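Local coordinates for uncharacterized protein (Brachypodium distachyon, PDB 4ME2) that probably binds RNA sequence-specifically, as a helical pentatricopeptide repeat protein linked to group II intron RNA in the chloroplast, at residues S46-H51 / R82-A87; Q54-L59 / A71-A76; G182-A187 / L217-E222; V202-Y207 / A228-W233. One frame throughout, in Å; residues are numbered along the deposited sequence.

Overall arrangement
All four contacts lie in one elongated helical repeat array without strands. Contacts 1 and 2 lie at the N-terminal end and share helix 47-59. Their centres are 13 Å apart. Contact 2 pairs this helix with the next one, 66-77, and contact 1 pairs it with the next but one, 82-94. Contacts 3 and 4 lie on the opposite side of the chain's centre and share helix 220-236, with centres 17 Å apart. Contact 3 joins two inter-helix turns. Contacts 1 and 2 both close before contacts 3 and 4 open. Each contact links consecutive or next-but-one helices, so local contacts hold the array at both ends.

Contact 1 (S46-H51 / R82-A87); sequences STEAIH and RADLLA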
loop_
_atom_site.group_PDB
_atom_site.type_symbol
_atom_site.label_atom_id
_atom_site.label_comp_id
_atom_site.label_asym_id
_atom_site.label_seq_id
_atom_site.Cartn_x
_atom_site.Cartn_y
_atom_site.Cartn_z
ATOM N N SER A 46 -20.180 -0.884 14.800
ATOM C CA SER A 46 -21.387 -1.656 15.029
ATOM C C SER A 46 -21.128 -2.801 15.997
ATOM O O SER A 46 -19.982 -3.119 16.318
ATOM C CB SER A 46 -21.890 -2.225 13.715
ATOM O OG SER A 46 -20.927 -3.117 13.174
ATOM N N THR A 47 -22.205 -3.434 16.444
ATOM C CA THR A 47 -22.093 -4.619 17.276
ATOM C C THR A 47 -21.238 -5.696 16.606
ATOM O O THR A 47 -20.325 -6.245 17.221
ATOM C CB THR A 47 -23.476 -5.192 17.598
ATOM O OG1 THR A 47 -24.219 -4.221 18.344
ATOM C CG2 THR A 47 -23.353 -6.472 18.411
ATOM N N GLU A 48 -21.527 -5.990 15.344
ATOM C CA GLU A 48 -20.784 -7.040 14.650
ATOM C C GLU A 48 -19.308 -6.688 14.442
ATOM O O GLU A 48 -18.456 -7.572 14.507
ATOM C CB GLU A 48 -21.461 -7.485 13.343
ATOM C CG GLU A 48 -22.261 -6.422 12.612
ATOM C CD GLU A 48 -23.553 -6.060 13.327
ATOM O OE1 GLU A 48 -24.388 -6.950 13.591
ATOM O OE2 GLU A 48 -23.734 -4.871 13.621
ATOM N N ALA A 49 -19.006 -5.413 14.197
ATOM C CA ALA A 49 -17.612 -4.980 14.054
ATOM C C ALA A 49 -16.859 -5.153 15.369
ATOM O O ALA A 49 -15.757 -5.704 15.392
ATOM C CB ALA A 49 -17.530 -3.543 13.573
ATOM N N ILE A 50 -17.460 -4.689 16.465
ATOM C CA ILE A 50 -16.851 -4.838 17.789
ATOM C C ILE A 50 -16.536 -6.300 18.099
ATOM O O ILE A 50 -15.426 -6.628 18.537
ATOM C CB ILE A 50 -17.732 -4.232 18.905
ATOM C CG1 ILE A 50 -17.716 -2.706 18.803
ATOM C CG2 ILE A 50 -17.240 -4.674 20.280
ATOM C CD1 ILE A 50 -18.544 -1.997 19.853
ATOM N N HIS A 51 -17.512 -7.178 17.871
ATOM C CA HIS A 51 -17.315 -8.608 18.087
ATOM C C HIS A 51 -16.184 -9.141 17.251
ATOM O O HIS A 51 -15.366 -9.922 17.738
ATOM C CB HIS A 51 -18.600 -9.394 17.827
ATOM C CG HIS A 51 -19.591 -9.341 18.968
ATOM N ND1 HIS A 51 -20.914 -9.533 18.790
ATOM C CD2 HIS A 51 -19.408 -9.104 20.331
ATOM C CE1 HIS A 51 -21.546 -9.428 19.975
ATOM N NE2 HIS A 51 -20.623 -9.165 20.917
ATOM N N ARG A 82 -19.479 -4.812 3.998
ATOM C CA ARG A 82 -18.466 -3.789 3.735
ATOM C C ARG A 82 -18.276 -2.816 4.893
ATOM O O ARG A 82 -17.170 -2.665 5.399
ATOM C CB ARG A 82 -18.797 -2.993 2.465
ATOM C CG ARG A 82 -17.722 -1.987 2.061
ATOM C CD ARG A 82 -18.245 -0.981 1.037
ATOM N NE ARG A 82 -19.453 -0.332 1.542
ATOM C CZ ARG A 82 -19.472 0.725 2.354
ATOM N NH1 ARG A 82 -18.340 1.299 2.747
ATOM N NH2 ARG A 82 -20.628 1.214 2.770
ATOM N N ALA A 83 -19.357 -2.151 5.290
ATOM C CA ALA A 83 -19.276 -1.098 6.299
ATOM C C ALA A 83 -18.663 -1.613 7.601
ATOM O O ALA A 83 -17.811 -0.951 8.190
ATOM C CB ALA A 83 -20.649 -0.484 6.551
ATOM N N ASP A 84 -19.093 -2.796 8.028
ATOM C CA ASP A 84 -18.592 -3.397 9.262
ATOM C C ASP A 84 -17.131 -3.832 9.134
ATOM O O ASP A 84 -16.344 -3.678 10.075
ATOM C CB ASP A 84 -19.479 -4.568 9.685
ATOM C CG ASP A 84 -20.904 -4.132 10.027
ATOM O OD1 ASP A 84 -21.075 -3.083 10.683
ATOM O OD2 ASP A 84 -21.857 -4.836 9.630
ATOM N N LEU A 85 -16.755 -4.364 7.973
ATOM C CA LEU A 85 -15.363 -4.766 7.771
ATOM C C LEU A 85 -14.424 -3.565 7.843
ATOM O O LEU A 85 -13.394 -3.606 8.523
ATOM C CB LEU A 85 -15.177 -5.510 6.442
ATOM C CG LEU A 85 -13.739 -5.977 6.153
ATOM C CD1 LEU A 85 -13.175 -6.797 7.303
ATOM C CD2 LEU A 85 -13.646 -6.773 4.860
ATOM N N LEU A 86 -14.772 -2.501 7.128
ATOM C CA LEU A 86 -13.962 -1.296 7.128
ATOM C C LEU A 86 -13.936 -0.638 8.509
ATOM O O LEU A 86 -12.927 -0.048 8.884
ATOM C CB LEU A 86 -14.445 -0.316 6.054
ATOM C CG LEU A 86 -14.356 -0.810 4.604
ATOM C CD1 LEU A 86 -15.039 0.174 3.664
ATOM C CD2 LEU A 86 -12.913 -1.039 4.177
ATOM N N ALA A 87 -15.032 -0.745 9.256
ATOM C CA ALA A 87 -15.082 -0.183 10.612
ATOM C C ALA A 87 -14.174 -0.974 11.546
ATOM O O ALA A 87 -13.480 -0.386 12.377
ATOM C CB ALA A 87 -16.507 -0.148 11.149
HETATM O O HOH W 1 -19.370 -1.017 11.994
#
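In this helical repeat array, S46 N-caps helix 47-59 and meets the first turn of helix 82-94, two helices further along the chain. The short segments cross at -41° with their axes 8.6 Å apart. The tight part is polar. S46 OG sits in the crowded position between its own backbone N and carbonyl carbon, chi1 63°. From there it does two jobs. It accepts the capping bond from A49 N at 3.2 Å, and it donates to D84 OD1 at a very short 2.5 Å. The donor stands above the D84 carboxylate plane, 59° out of it. D84 reaches across because its CG is anti to its own carbonyl carbon.

Further along the two helices the packing is small and apolar. A49 CB rests on D84 O and lies 4.3 Å from A87 CB, which is consistent with the close approach of the helices. The solvent side is looser. E48 bends at chi2, and its CG comes within 3.4 Å of D84 OD2. Its carboxylate adds no bond to the contact: E48 OE2 lies 4.3 Å from D84 OD1, a like charge. This may raise the proton affinity of D84, while the S46 bond would offset it. An alanine in place of D84 would lose the bonds to OD1 from S46 OG and water 1, and would probably leave the cap less firmly tied to the neighbouring helix. Water 1 closes the polar end: it accepts from S46 N at 2.9 Å and donates to D84 OD1 at 3.0 Å.

Contact 2 (Q54-L59 / A71-A76); sequences QALKRL and AAASAA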
loop_
_atom_site.group_PDB
_atom_site.type_symbol
_atom_site.label_atom_id
_atom_site.label_comp_id
_atom_site.label_asym_id
_atom_site.label_seq_id
_atom_site.Cartn_x
_atom_site.Cartn_y
_atom_site.Cartn_z
ATOM N N GLN A 54 -12.792 -8.030 18.568
ATOM C CA GLN A 54 -12.411 -8.787 19.755
ATOM C C GLN A 54 -11.979 -10.212 19.423
ATOM O O GLN A 54 -11.003 -10.712 19.984
ATOM C CB GLN A 54 -13.495 -8.720 20.832
ATOM C CG GLN A 54 -13.571 -7.344 21.487
ATOM C CD GLN A 54 -12.222 -6.862 22.011
ATOM O OE1 GLN A 54 -11.668 -7.432 22.949
ATOM N NE2 GLN A 54 -11.687 -5.806 21.400
ATOM N N ALA A 55 -12.687 -10.847 18.492
ATOM C CA ALA A 55 -12.340 -12.193 18.043
ATOM C C ALA A 55 -10.955 -12.237 17.400
ATOM O O ALA A 55 -10.171 -13.143 17.678
ATOM C CB ALA A 55 -13.394 -12.732 17.086
ATOM N N LEU A 56 -10.650 -11.266 16.541
ATOM C CA LEU A 56 -9.352 -11.251 15.874
ATOM C C LEU A 56 -8.218 -11.104 16.889
ATOM O O LEU A 56 -7.188 -11.765 16.775
ATOM C CB LEU A 56 -9.284 -10.149 14.811
ATOM C CG LEU A 56 -7.979 -10.071 14.011
ATOM C CD1 LEU A 56 -7.584 -11.430 13.462
ATOM C CD2 LEU A 56 -8.083 -9.049 12.887
ATOM N N LYS A 57 -8.418 -10.238 17.878
ATOM C CA LYS A 57 -7.446 -10.072 18.960
ATOM C C LYS A 57 -7.297 -11.372 19.769
ATOM O O LYS A 57 -6.182 -11.832 20.021
ATOM C CB LYS A 57 -7.826 -8.871 19.839
ATOM C CG LYS A 57 -7.608 -7.525 19.149
ATOM C CD LYS A 57 -8.403 -6.380 19.772
ATOM C CE LYS A 57 -8.001 -6.105 21.210
ATOM N NZ LYS A 57 -8.790 -4.984 21.796
ATOM N N ARG A 58 -8.423 -11.980 20.134
ATOM C CA ARG A 58 -8.430 -13.236 20.880
ATOM C C ARG A 58 -7.697 -14.352 20.131
ATOM O O ARG A 58 -6.891 -15.077 20.715
ATOM C CB ARG A 58 -9.875 -13.646 21.173
ATOM C CG ARG A 58 -10.037 -14.913 21.996
ATOM C CD ARG A 58 -11.509 -15.289 22.138
ATOM N NE ARG A 58 -12.083 -15.809 20.893
ATOM C CZ ARG A 58 -13.114 -15.272 20.239
ATOM N NH1 ARG A 58 -13.726 -14.187 20.701
ATOM N NH2 ARG A 58 -13.546 -15.834 19.118
ATOM N N LEU A 59 -7.975 -14.473 18.835
ATOM C CA LEU A 59 -7.381 -15.520 18.001
ATOM C C LEU A 59 -5.873 -15.377 17.824
ATOM O O LEU A 59 -5.187 -16.345 17.490
ATOM C CB LEU A 59 -8.056 -15.563 16.624
ATOM C CG LEU A 59 -9.503 -16.064 16.594
ATOM C CD1 LEU A 59 -10.142 -15.791 15.239
ATOM C CD2 LEU A 59 -9.566 -17.542 16.943
ATOM N N ALA A 71 -5.005 -16.326 8.875
ATOM C CA ALA A 71 -6.037 -17.309 9.182
ATOM C C ALA A 71 -7.062 -16.712 10.135
ATOM O O ALA A 71 -8.273 -16.911 9.980
ATOM C CB ALA A 71 -5.414 -18.555 9.788
ATOM N N ALA A 72 -6.570 -15.974 11.122
ATOM C CA ALA A 72 -7.453 -15.417 12.115
ATOM C C ALA A 72 -8.348 -14.373 11.469
ATOM O O ALA A 72 -9.520 -14.297 11.790
ATOM C CB ALA A 72 -6.675 -14.830 13.275
ATOM N N ALA A 73 -7.797 -13.585 10.547
ATOM C CA ALA A 73 -8.553 -12.478 9.954
ATOM C C ALA A 73 -9.713 -12.964 9.091
ATOM O O ALA A 73 -10.800 -12.393 9.136
ATOM C CB ALA A 73 -7.639 -11.552 9.166
ATOM N N SER A 74 -9.495 -14.019 8.313
ATOM C CA SER A 74 -10.600 -14.572 7.538
ATOM C C SER A 74 -11.678 -15.164 8.445
ATOM O O SER A 74 -12.863 -14.987 8.187
ATOM C CB SER A 74 -10.118 -15.588 6.495
ATOM O OG SER A 74 -9.457 -16.681 7.101
ATOM N N ALA A 75 -11.272 -15.847 9.512
ATOM C CA ALA A 75 -12.230 -16.443 10.440
ATOM C C ALA A 75 -13.034 -15.381 11.189
ATOM O O ALA A 75 -14.251 -15.491 11.322
ATOM C CB ALA A 75 -11.522 -17.365 11.423
ATOM N N ALA A 76 -12.358 -14.348 11.676
ATOM C CA ALA A 76 -13.026 -13.357 12.516
ATOM C C ALA A 76 -13.818 -12.319 11.718
ATOM O O ALA A 76 -14.862 -11.833 12.179
ATOM C CB ALA A 76 -12.020 -12.685 13.433
#
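Helices 47-59 and 66-77 form an antiparallel hairpin, as in the helix-turn-helix units of repeat proteins. The short segments run at 149° to each other, with axes 8.9 Å apart. The side chains that meet are all apolar, the contact is van der Waals, and alanines supply one whole side.

The side-chain contacts centre on two leucines. L56 has CG anti to the backbone N, chi1 -178°. This carries CD1 across to A72 CB at 3.5 Å, with A73 CB a little further off. L59 takes the other choice, with CG anti to the carbonyl carbon, chi1 -69°. Its CB presses on A72 CB at 3.7 Å, so the A72 methyl is touched by both leucines, from two different directions. L59 CD1 runs on along the helix toward A75 and A76, at the more exposed margin. A55 CB and A76 CB meet methyl to methyl at 3.9 Å.

Other contacts are made by side chains on backbone. A76 CB stands 3.7 Å from L56 N, and L56 CD1 is 3.6 Å from A73 N. Such closeness is allowed by the small alanine side chains.

Within 71-76, S74 OG donates to A71 O at 3.1 Å from above the carbonyl plane, and A71 O also accepts from A75 N.

Helix 98-109 packs on one side of the pair: L56 touches L100, and A73 touches A103 and V107.

Contact 3 (G182-A187 / L217-E222); sequences GRARAA and LGLDEE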
loop_
_atom_site.group_PDB
_atom_site.type_symbol
_atom_site.label_atom_id
_atom_site.label_comp_id
_atom_site.label_asym_id
_atom_site.label_seq_id
_atom_site.Cartn_x
_atom_site.Cartn_y
_atom_site.Cartn_z
ATOM N N GLY A 182 11.522 4.418 4.599
ATOM C CA GLY A 182 12.752 3.721 4.216
ATOM C C GLY A 182 12.573 2.537 3.283
ATOM O O GLY A 182 13.503 1.748 3.094
ATOM N N ARG A 183 11.398 2.418 2.670
ATOM C CA ARG A 183 11.114 1.271 1.811
ATOM C C ARG A 183 11.423 1.620 0.361
ATOM O O ARG A 183 10.524 1.844 -0.462
ATOM C CB ARG A 183 9.673 0.773 2.000
ATOM C CG ARG A 183 9.270 0.465 3.446
ATOM C CD ARG A 183 10.303 -0.339 4.229
ATOM N NE ARG A 183 10.761 -1.533 3.521
ATOM C CZ ARG A 183 11.964 -2.081 3.684
ATOM N NH1 ARG A 183 12.838 -1.546 4.533
ATOM N NH2 ARG A 183 12.299 -3.166 2.996
ATOM N N ALA A 184 12.717 1.651 0.063
ATOM C CA ALA A 184 13.229 2.169 -1.201
ATOM C C ALA A 184 12.851 1.319 -2.401
ATOM O O ALA A 184 12.391 1.842 -3.418
ATOM C CB ALA A 184 14.737 2.328 -1.124
ATOM N N ARG A 185 13.057 0.012 -2.289
ATOM C CA ARG A 185 12.721 -0.896 -3.377
ATOM C C ARG A 185 11.228 -0.839 -3.705
ATOM O O ARG A 185 10.849 -0.803 -4.881
ATOM C CB ARG A 185 13.154 -2.328 -3.028
ATOM C CG ARG A 185 12.849 -3.364 -4.102
ATOM C CD ARG A 185 13.478 -3.013 -5.442
ATOM N NE ARG A 185 14.934 -2.897 -5.363
ATOM C CZ ARG A 185 15.700 -2.357 -6.304
ATOM N NH1 ARG A 185 15.159 -1.876 -7.416
ATOM N NH2 ARG A 185 17.016 -2.296 -6.129
ATOM N N ALA A 186 10.394 -0.838 -2.664
ATOM C CA ALA A 186 8.942 -0.711 -2.826
ATOM C C ALA A 186 8.571 0.581 -3.561
ATOM O O ALA A 186 7.756 0.559 -4.488
ATOM C CB ALA A 186 8.231 -0.797 -1.479
ATOM N N ALA A 187 9.178 1.699 -3.161
ATOM C CA ALA A 187 8.922 2.977 -3.831
ATOM C C ALA A 187 9.330 2.901 -5.310
ATOM O O ALA A 187 8.575 3.302 -6.210
ATOM C CB ALA A 187 9.651 4.114 -3.117
ATOM N N LEU A 217 18.628 6.633 0.379
ATOM C CA LEU A 217 18.483 5.262 0.857
ATOM C C LEU A 217 19.457 4.269 0.214
ATOM O O LEU A 217 19.406 3.068 0.488
ATOM C CB LEU A 217 17.035 4.795 0.683
ATOM C CG LEU A 217 16.045 5.612 1.514
ATOM C CD1 LEU A 217 14.622 5.388 1.024
ATOM C CD2 LEU A 217 16.184 5.274 2.988
ATOM N N GLY A 218 20.340 4.778 -0.634
ATOM C CA GLY A 218 21.436 3.975 -1.164
ATOM C C GLY A 218 21.146 3.187 -2.425
ATOM O O GLY A 218 21.957 2.347 -2.823
ATOM N N LEU A 219 19.999 3.435 -3.058
ATOM C CA LEU A 219 19.722 2.828 -4.361
ATOM C C LEU A 219 20.208 3.783 -5.438
ATOM O O LEU A 219 19.406 4.479 -6.066
ATOM C CB LEU A 219 18.229 2.545 -4.567
ATOM C CG LEU A 219 17.361 1.763 -3.578
ATOM C CD1 LEU A 219 16.353 0.879 -4.306
ATOM C CD2 LEU A 219 18.153 0.962 -2.557
ATOM N N ASP A 220 21.518 3.831 -5.659
ATOM C CA ASP A 220 22.067 4.851 -6.554
ATOM C C ASP A 220 21.782 4.636 -8.041
ATOM O O ASP A 220 21.754 5.603 -8.796
ATOM C CB ASP A 220 23.559 5.130 -6.293
ATOM C CG ASP A 220 24.315 3.906 -5.840
ATOM O OD1 ASP A 220 24.821 3.913 -4.693
ATOM O OD2 ASP A 220 24.394 2.938 -6.617
ATOM N N GLU A 221 21.551 3.393 -8.457
ATOM C CA GLU A 221 21.186 3.132 -9.851
ATOM C C GLU A 221 19.787 3.657 -10.127
ATOM O O GLU A 221 19.543 4.274 -11.157
ATOM C CB GLU A 221 21.248 1.644 -10.178
ATOM C CG GLU A 221 22.661 1.109 -10.325
ATOM C CD GLU A 221 22.706 -0.303 -10.881
ATOM O OE1 GLU A 221 21.700 -1.037 -10.764
ATOM O OE2 GLU A 221 23.759 -0.683 -11.438
ATOM N N GLU A 222 18.881 3.397 -9.192
ATOM C CA GLU A 222 17.504 3.875 -9.287
ATOM C C GLU A 222 17.488 5.396 -9.224
ATOM O O GLU A 222 16.764 6.042 -9.974
ATOM C CB GLU A 222 16.639 3.271 -8.176
ATOM C CG GLU A 222 16.311 1.790 -8.355
ATOM C CD GLU A 222 17.448 0.851 -7.973
ATOM O OE1 GLU A 222 18.434 1.294 -7.347
ATOM O OE2 GLU A 222 17.347 -0.349 -8.303
#
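Two similar inter-helix turns of the helical repeat array meet here. Each has a glycine with positive phi in a Schellman motif, G182 or G218, followed at once by the N-cap of the next helix, R183 or L219. The contact thus joins the starts of helices 184-197 and 220-236.

A184 CB is the apolar centre. L217 and L219 approach it together: L217 CD1 at 3.7 Å and L219 CG at 3.6 Å. The other branch of L217, CD2, lies 4.0 Å from G182 CA. Both leucines have CG anti to the carbonyl carbon, which turns their branches to the opposite segment.

R185 forms the more open part. Its CG is anti to the backbone N, and the chain then bends at chi2 and chi3. The guanidinium meets E222 end-on. NH1 at 2.8 Å and NH2 at 2.9 Å both donate to the single atom OE2, with N-H...O angles of 140° and 135°. OE2 lies near the guanidinium plane, but the donors stand above the carboxylate plane. The two planes are 76° apart. L219 CD1 covers one guanidinium face, 3.7 Å from NH2.

Around the contact, M214 of helix 204-216 touches both A184 and E222, and R183 makes a salt bridge to D140 of helix 133-151. Two bent bonds on one oxygen concentrate positive charge there, which would favour an ionised E222, while the leucine is likely to limit the guanidinium's tilt on that side.

Contact 4 (V202-Y207 / A228-W233); sequences VDEYMY and ADLADW
Y207 makes the largest share of this contact, closely followed by W233. It leaves helix 204-216 toward helix 220-236, with CG anti to its carbonyl carbon, chi1 -63°. Its CB meets L230 CD1 at 3.9 Å. On one edge, CD1 and CE1 face D229 CB, 3.7 Å from CE1. On the other, CD2 nears W233 CB and CG, and CE2 touches W233 CB at 3.6 Å, with W233 CD1 in plane at the ring edge. L230 CA lies over one face, nearest CG. V202 CG1, from the same segment, lies over the opposite face near its rim. At the tip, OH is 3.0 Å from water 2, which donates to D229 O. The D229 carboxylate bonds Y191 and R196.

The W233 indole, with CG anti to the backbone N, lies obliquely to the Y207 ring, planes at 56°. Over one indole face, E204 CB makes a CH-pi contact, 3.7 Å from the six-membered ring centroid, 17° off the normal. An alanine in place of W233 would lose this face and would probably loosen the packing of E204 and Y207. The two consecutive helices pack as a helix-turn-helix pair, consistent with a pentatricopeptide repeat array.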
loop_
_atom_site.group_PDB
_atom_site.type_symbol
_atom_site.label_atom_id
_atom_site.label_comp_id
_atom_site.label_asym_id
_atom_site.label_seq_id
_atom_site.Cartn_x
_atom_site.Cartn_y
_atom_site.Cartn_z
ATOM N N VAL A 202 3.469 12.334 -14.844
ATOM C CA VAL A 202 3.614 12.790 -13.466
ATOM C C VAL A 202 4.266 14.177 -13.394
ATOM O O VAL A 202 4.702 14.714 -14.413
ATOM C CB VAL A 202 4.394 11.742 -12.640
ATOM C CG1 VAL A 202 5.895 11.944 -12.783
ATOM C CG2 VAL A 202 3.953 11.764 -11.186
ATOM N N ASP A 203 4.330 14.745 -12.192
ATOM C CA ASP A 203 4.809 16.113 -11.985
ATOM C C ASP A 203 6.287 16.156 -11.594
ATOM O O ASP A 203 6.907 15.117 -11.359
ATOM C CB ASP A 203 3.955 16.803 -10.905
ATOM C CG ASP A 203 4.439 18.214 -10.570
ATOM O OD1 ASP A 203 4.622 19.027 -11.503
ATOM O OD2 ASP A 203 4.636 18.508 -9.371
ATOM N N GLU A 204 6.845 17.364 -11.530
ATOM C CA GLU A 204 8.200 17.564 -11.022
ATOM C C GLU A 204 8.322 17.022 -9.608
ATOM O O GLU A 204 9.345 16.437 -9.250
ATOM C CB GLU A 204 8.581 19.045 -11.031
ATOM C CG GLU A 204 9.933 19.340 -10.397
ATOM C CD GLU A 204 10.343 20.796 -10.527
ATOM O OE1 GLU A 204 9.455 21.674 -10.581
ATOM O OE2 GLU A 204 11.562 21.064 -10.566
ATOM N N TYR A 205 7.275 17.231 -8.811
ATOM C CA TYR A 205 7.247 16.750 -7.431
ATOM C C TYR A 205 7.519 15.247 -7.295
ATOM O O TYR A 205 8.297 14.846 -6.443
ATOM C CB TYR A 205 5.934 17.133 -6.741
ATOM C CG TYR A 205 5.871 16.756 -5.279
ATOM C CD1 TYR A 205 6.874 17.147 -4.395
ATOM C CD2 TYR A 205 4.804 16.014 -4.781
ATOM C CE1 TYR A 205 6.821 16.804 -3.059
ATOM C CE2 TYR A 205 4.737 15.670 -3.444
ATOM C CZ TYR A 205 5.751 16.067 -2.591
ATOM O OH TYR A 205 5.692 15.736 -1.265
ATOM N N MET A 206 6.886 14.419 -8.122
ATOM C CA MET A 206 7.150 12.979 -8.066
ATOM C C MET A 206 8.627 12.674 -8.315
ATOM O O MET A 206 9.219 11.838 -7.632
ATOM C CB MET A 206 6.289 12.221 -9.070
ATOM C CG MET A 206 6.630 10.743 -9.200
ATOM S SD MET A 206 6.314 9.777 -7.710
ATOM C CE MET A 206 4.630 9.248 -8.005
ATOM N N TYR A 207 9.210 13.351 -9.301
ATOM C CA TYR A 207 10.619 13.140 -9.637
ATOM C C TYR A 207 11.539 13.512 -8.481
ATOM O O TYR A 207 12.484 12.786 -8.168
ATOM C CB TYR A 207 11.012 13.928 -10.889
ATOM C CG TYR A 207 10.274 13.515 -12.137
ATOM C CD1 TYR A 207 10.217 12.181 -12.526
ATOM C CD2 TYR A 207 9.640 14.460 -12.937
ATOM C CE1 TYR A 207 9.541 11.796 -13.671
ATOM C CE2 TYR A 207 8.961 14.085 -14.081
ATOM C CZ TYR A 207 8.918 12.756 -14.444
ATOM O OH TYR A 207 8.248 12.380 -15.578
ATOM N N ALA A 228 17.565 11.002 -14.619
ATOM C CA ALA A 228 17.394 11.023 -16.071
ATOM C C ALA A 228 15.971 11.462 -16.443
ATOM O O ALA A 228 15.779 12.310 -17.317
ATOM C CB ALA A 228 17.716 9.654 -16.661
ATOM N N ASP A 229 14.978 10.897 -15.757
ATOM C CA ASP A 229 13.582 11.270 -15.984
ATOM C C ASP A 229 13.324 12.742 -15.646
ATOM O O ASP A 229 12.659 13.449 -16.403
ATOM C CB ASP A 229 12.640 10.374 -15.168
ATOM C CG ASP A 229 12.689 8.915 -15.593
ATOM O OD1 ASP A 229 13.181 8.619 -16.705
ATOM O OD2 ASP A 229 12.231 8.055 -14.808
ATOM N N LEU A 230 13.850 13.190 -14.508
ATOM C CA LEU A 230 13.754 14.595 -14.101
ATOM C C LEU A 230 14.408 15.523 -15.127
ATOM O O LEU A 230 13.828 16.550 -15.493
ATOM C CB LEU A 230 14.367 14.803 -12.711
ATOM C CG LEU A 230 14.418 16.239 -12.176
ATOM C CD1 LEU A 230 13.064 16.934 -12.273
ATOM C CD2 LEU A 230 14.935 16.261 -10.747
ATOM N N ALA A 231 15.598 15.152 -15.600
ATOM C CA ALA A 231 16.282 15.930 -16.639
ATOM C C ALA A 231 15.428 16.023 -17.902
ATOM O O ALA A 231 15.312 17.092 -18.504
ATOM C CB ALA A 231 17.651 15.339 -16.956
ATOM N N ASP A 232 14.827 14.897 -18.285
ATOM C CA ASP A 232 13.926 14.837 -19.428
ATOM C C ASP A 232 12.770 15.813 -19.213
ATOM O O ASP A 232 12.409 16.571 -20.113
ATOM C CB ASP A 232 13.412 13.409 -19.610
ATOM C CG ASP A 232 12.639 13.218 -20.901
ATOM O OD1 ASP A 232 13.248 12.762 -21.889
ATOM O OD2 ASP A 232 11.422 13.511 -20.932
ATOM N N TRP A 233 12.205 15.802 -18.007
ATOM C CA TRP A 233 11.146 16.742 -17.651
ATOM C C TRP A 233 11.618 18.174 -17.744
ATOM O O TRP A 233 10.955 19.008 -18.355
ATOM C CB TRP A 233 10.578 16.412 -16.270
ATOM C CG TRP A 233 9.400 17.254 -15.880
ATOM C CD1 TRP A 233 8.052 16.980 -16.079
ATOM C CD2 TRP A 233 9.436 18.549 -15.214
ATOM N NE1 TRP A 233 7.272 17.994 -15.590
ATOM C CE2 TRP A 233 8.040 18.969 -15.058
ATOM C CE3 TRP A 233 10.448 19.378 -14.748
ATOM C CZ2 TRP A 233 7.698 20.167 -14.457
ATOM C CZ3 TRP A 233 10.091 20.588 -14.143
ATOM C CH2 TRP A 233 8.748 20.971 -14.003
HETATM O O HOH W 2 10.237 12.218 -17.776
#